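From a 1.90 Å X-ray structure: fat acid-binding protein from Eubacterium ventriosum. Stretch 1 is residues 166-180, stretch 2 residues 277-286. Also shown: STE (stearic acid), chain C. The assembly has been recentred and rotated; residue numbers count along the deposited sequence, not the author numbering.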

# COMPACT_ATOMS: atom_id res chain seq x y z
N PHE A 166 -4.14 6.07 -9.98
CA PHE A 166 -5.41 5.40 -9.71
C PHE A 166 -6.60 6.32 -9.76
O PHE A 166 -6.46 7.54 -9.83
N THR A 167 -7.78 5.70 -9.71
CA THR A 167 -9.01 6.46 -9.60
C THR A 167 -9.93 5.80 -8.56
O THR A 167 -9.65 4.69 -8.11
N VAL A 168 -10.98 6.50 -8.16
CA VAL A 168 -11.92 5.99 -7.16
C VAL A 168 -13.35 6.33 -7.59
O VAL A 168 -13.54 7.02 -8.57
N GLY A 169 -14.35 5.83 -6.86
CA GLY A 169 -15.73 6.02 -7.27
C GLY A 169 -16.36 7.35 -6.89
O GLY A 169 -17.38 7.75 -7.45
N SER A 170 -15.75 8.04 -5.93
CA SER A 170 -16.29 9.29 -5.41
C SER A 170 -15.24 9.89 -4.49
O SER A 170 -14.25 9.24 -4.18
N LEU A 171 -15.47 11.11 -4.03
CA LEU A 171 -14.57 11.73 -3.06
C LEU A 171 -15.06 11.55 -1.62
O LEU A 171 -14.38 11.94 -0.68
N ASP A 172 -16.25 10.96 -1.47
CA ASP A 172 -16.92 10.88 -0.16
C ASP A 172 -16.05 10.25 0.93
O ASP A 172 -15.93 10.79 2.03
N TYR A 173 -15.46 9.10 0.63
CA TYR A 173 -14.67 8.39 1.64
C TYR A 173 -13.35 9.08 1.95
O TYR A 173 -12.95 9.15 3.12
N LEU A 174 -12.66 9.58 0.92
CA LEU A 174 -11.42 10.32 1.13
C LEU A 174 -11.65 11.52 2.04
O LEU A 174 -10.86 11.76 2.94
N LYS A 175 -12.71 12.29 1.79
CA LYS A 175 -12.96 13.47 2.61
C LYS A 175 -13.34 13.07 4.03
O LYS A 175 -12.80 13.60 5.00
N MSE A 176 -14.25 12.11 4.15
CA MSE A 176 -14.73 11.71 5.47
C MSE A 176 -13.60 11.14 6.33
O MSE A 176 -13.57 11.36 7.54
N GLY A 177 -12.67 10.42 5.71
CA GLY A 177 -11.58 9.79 6.45
C GLY A 177 -10.41 10.72 6.77
O GLY A 177 -9.50 10.34 7.51
N GLY A 178 -10.40 11.91 6.19
CA GLY A 178 -9.42 12.93 6.54
C GLY A 178 -8.10 12.95 5.75
O GLY A 178 -7.25 13.80 6.01
N ARG A 179 -7.93 12.04 4.80
CA ARG A 179 -6.64 11.98 4.08
C ARG A 179 -6.70 12.54 2.66
O ARG A 179 -5.77 12.38 1.89
N ILE A 180 -7.80 13.21 2.33
CA ILE A 180 -7.99 13.66 0.96
C ILE A 180 -6.91 14.66 0.53
O ILE A 180 -6.45 14.64 -0.61
N ALA A 277 -9.35 0.79 1.35
CA ALA A 277 -10.74 0.84 0.90
C ALA A 277 -11.64 1.66 1.82
O ALA A 277 -12.59 2.29 1.36
N VAL A 278 -11.36 1.64 3.12
CA VAL A 278 -12.16 2.45 4.04
C VAL A 278 -12.06 3.91 3.61
O VAL A 278 -13.02 4.68 3.74
N HIS A 279 -10.91 4.28 3.07
CA HIS A 279 -10.65 5.67 2.71
C HIS A 279 -10.92 6.01 1.25
O HIS A 279 -11.18 7.17 0.93
N THR A 280 -10.87 5.02 0.36
CA THR A 280 -11.16 5.28 -1.06
C THR A 280 -12.60 5.02 -1.44
O THR A 280 -13.08 5.54 -2.44
N GLY A 281 -13.29 4.20 -0.63
CA GLY A 281 -14.54 3.62 -1.05
C GLY A 281 -14.25 2.28 -1.69
O GLY A 281 -13.09 1.92 -1.88
N PRO A 282 -15.31 1.53 -2.05
CA PRO A 282 -15.10 0.17 -2.56
C PRO A 282 -14.69 0.10 -4.03
O PRO A 282 -14.51 -1.01 -4.53
N TYR A 283 -14.52 1.23 -4.71
CA TYR A 283 -14.20 1.16 -6.15
C TYR A 283 -12.85 1.75 -6.61
O TYR A 283 -12.79 2.35 -7.68
N PRO A 284 -11.77 1.55 -5.84
CA PRO A 284 -10.49 2.04 -6.34
C PRO A 284 -9.93 1.11 -7.42
O PRO A 284 -10.19 -0.09 -7.36
N ILE A 285 -9.18 1.65 -8.37
CA ILE A 285 -8.52 0.80 -9.36
C ILE A 285 -7.33 1.57 -9.93
O ILE A 285 -7.40 2.77 -10.14
N GLY A 286 -6.22 0.88 -10.14
CA GLY A 286 -5.03 1.59 -10.57
C GLY A 286 -3.83 0.69 -10.66
O GLY A 286 -3.95 -0.53 -10.63

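The two stretches meet first as antiparallel strands. T167 N donates to I285 O at 3.0 Å, and I285 N donates to T167 O at 3.1 Å, so this pair satisfies its own backbone. T167 O also takes a CA-H...O contact from P284 CA at 3.3 Å. The side chains of T167 (chi1 t) and I285 (t, t) lie on the same face of the sheet and touch, CG2 to CG2, at 3.7 Å. T167 OG1 is satisfied elsewhere in the structure. F166 (chi1 p) lies on the other face, opposite G286. A CB on G286 would clash with F166 CB.

Past the strands, V168 (m) points sideways. Its CG1 lies 3.7 Å from T280 CB and 4.2 Å from P284 CB. Here water replaces direct backbone pairing. Water 1 accepts from G169 N at 2.9 Å and from Y283 N at 3.0 Å, and donates to T280 O at 2.8 Å.

Y173 (m) points toward stretch 2 and packs against it. G281 CA sits over one face of its ring, 3.5 Å from the ring centroid, a CH-pi contact. A CB on G281 would clash with Y173 CD2, and the positive phi of G281 also calls for glycine. Y173 CE2 packs on P282 CD at 3.9 Å.

L174 N is 2.8 Å from H279 O, but the angle is too poor for a hydrogen bond. Water 2 satisfies this donor instead, accepting from L174 N at 3.0 Å. It donates to S170 O at 2.7 Å and to T280 O at 3.0 Å. Water 3 donates to Y173 O at 2.7 Å and V278 O at 3.0 Å. T280 (p) turns its hydroxyl back to its own stretch: OG1 donates to G281 O at 2.7 Å. S170 OG (chi1 p) caps the helix by accepting from D172 N at 3.4 Å, a weak bond.

H279 (m) brings its ring end nearer to stretch 1. Water 4 lies 2.9 Å from H279 ND1; it accepts from R179 N at 2.8 Å and donates to L174 O at 2.8 Å. H279 NE2 is satisfied elsewhere. G177 O lies at the ring edge, 3.6 Å from H279 CE1, and accepts from R179 NH1 at 2.8 Å. A CB on G177 would clash with H279 ND1. R179 NE and NH2 find partners elsewhere.

Stearic acid runs alongside both stretches. Its C5 lies over the H279 ring, 3.6 Å from CD2, and C3 over the R179 guanidinium.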

# COMPACT_ATOMS: atom_id res chain seq x y z
CB PHE A 166 -5.37 4.64 -8.38
CG PHE A 166 -5.29 5.51 -7.15
CD1 PHE A 166 -6.39 5.63 -6.29
CD2 PHE A 166 -4.10 6.17 -6.81
CE1 PHE A 166 -6.33 6.41 -5.13
CE2 PHE A 166 -4.03 6.95 -5.64
CZ PHE A 166 -5.15 7.06 -4.80
CB THR A 167 -9.71 6.61 -10.97
OG1 THR A 167 -10.74 7.61 -10.88
CG2 THR A 167 -10.29 5.28 -11.45
CB VAL A 168 -11.63 6.60 -5.78
CG1 VAL A 168 -10.24 6.15 -5.29
CG2 VAL A 168 -11.72 8.13 -5.85
CB SER A 170 -17.57 9.03 -4.61
OG SER A 170 -17.28 8.33 -3.41
CB LEU A 171 -14.44 13.23 -3.33
CG LEU A 171 -13.63 13.69 -4.54
CD1 LEU A 171 -13.45 15.21 -4.48
CD2 LEU A 171 -12.29 13.01 -4.55
CB ASP A 172 -18.24 10.11 -0.28
CG ASP A 172 -19.22 10.77 -1.23
OD1 ASP A 172 -19.09 11.99 -1.49
OD2 ASP A 172 -20.13 10.07 -1.72
CB TYR A 173 -14.45 6.94 1.21
CG TYR A 173 -15.74 6.17 0.96
CD1 TYR A 173 -16.36 5.47 1.98
CD2 TYR A 173 -16.32 6.15 -0.30
CE1 TYR A 173 -17.55 4.76 1.76
CE2 TYR A 173 -17.50 5.44 -0.54
CZ TYR A 173 -18.11 4.74 0.50
OH TYR A 173 -19.28 4.02 0.29
CB LEU A 174 -10.83 10.80 -0.21
CG LEU A 174 -10.20 9.72 -1.08
CD1 LEU A 174 -9.90 10.24 -2.49
CD2 LEU A 174 -8.93 9.19 -0.41
CB LYS A 175 -14.06 14.35 2.00
CG LYS A 175 -14.52 15.49 2.90
CD LYS A 175 -15.36 16.52 2.14
CE LYS A 175 -15.82 17.67 3.03
NZ LYS A 175 -16.82 17.23 4.06
CB MSE A 176 -15.88 10.71 5.33
CG MSE A 176 -16.73 10.57 6.57
SE MSE A 176 -17.82 12.13 7.05
CE MSE A 176 -17.43 13.41 5.64
CB ARG A 179 -6.09 10.54 4.05
CG ARG A 179 -5.37 10.11 5.32
CD ARG A 179 -6.37 9.69 6.44
NE ARG A 179 -5.62 9.21 7.60
CZ ARG A 179 -6.15 9.03 8.81
NH1 ARG A 179 -7.44 9.29 9.02
NH2 ARG A 179 -5.38 8.60 9.81
CB ILE A 180 -9.41 14.25 0.76
CG1 ILE A 180 -9.68 14.47 -0.73
CG2 ILE A 180 -9.60 15.53 1.60
CD1 ILE A 180 -11.11 14.83 -1.03
CB ALA A 277 -11.29 -0.58 0.71
CB VAL A 278 -11.74 2.25 5.51
CG1 VAL A 278 -12.26 3.38 6.39
CG2 VAL A 278 -12.24 0.89 6.04
CB HIS A 279 -9.22 6.06 3.15
CG HIS A 279 -9.05 6.06 4.64
ND1 HIS A 279 -9.29 7.18 5.41
CD2 HIS A 279 -8.75 5.07 5.50
CE1 HIS A 279 -9.11 6.89 6.68
NE2 HIS A 279 -8.78 5.60 6.77
CB THR A 280 -10.32 4.39 -2.01
OG1 THR A 280 -10.59 3.00 -1.76
CG2 THR A 280 -8.83 4.66 -1.82
CB PRO A 282 -16.50 -0.48 -2.41
CG PRO A 282 -17.46 0.64 -2.09
CD PRO A 282 -16.72 1.94 -2.13
CB TYR A 283 -15.34 1.77 -6.97
CG TYR A 283 -16.68 1.21 -6.57
CD1 TYR A 283 -16.97 -0.14 -6.77
CD2 TYR A 283 -17.64 2.00 -5.96
CE1 TYR A 283 -18.18 -0.67 -6.38
CE2 TYR A 283 -18.86 1.48 -5.58
CZ TYR A 283 -19.13 0.15 -5.79
OH TYR A 283 -20.34 -0.37 -5.41
CB PRO A 284 -9.58 1.98 -5.12
CG PRO A 284 -10.21 0.92 -4.21
CD PRO A 284 -11.61 0.64 -4.69
CB ILE A 285 -9.48 0.36 -10.48
CG1 ILE A 285 -8.78 -0.62 -11.43
CG2 ILE A 285 -10.05 1.57 -11.22
CD1 ILE A 285 -9.74 -1.47 -12.24
C1 STE C . -5.06 4.54 10.33
O1 STE C . -4.09 4.85 10.94
O2 STE C . -6.14 4.72 10.81
C2 STE C . -4.93 4.12 8.85
C3 STE C . -5.27 5.31 7.91
C4 STE C . -5.24 4.84 6.43
C5 STE C . -5.33 6.05 5.47
C6 STE C . -5.36 5.55 4.01
C7 STE C . -5.54 6.73 3.02
C8 STE C . -5.41 6.18 1.57
C9 STE C . -5.61 7.30 0.53
C10 STE C . -5.55 6.67 -0.89
C11 STE C . -4.09 6.40 -1.24
C12 STE C . -3.79 4.97 -1.76
C13 STE C . -4.98 4.24 -2.39
C14 STE C . -4.46 3.61 -3.72
C15 STE C . -5.44 2.54 -4.24
C16 STE C . -5.08 2.23 -5.72
C17 STE C . -4.00 1.13 -5.77
C18 STE C . -3.74 0.67 -7.22
O HOH W 1 -14.48 4.19 -4.47
O HOH W 2 -13.52 8.40 -1.71
O HOH W 3 -13.78 7.36 4.89
O HOH W 4 -9.28 9.72 3.97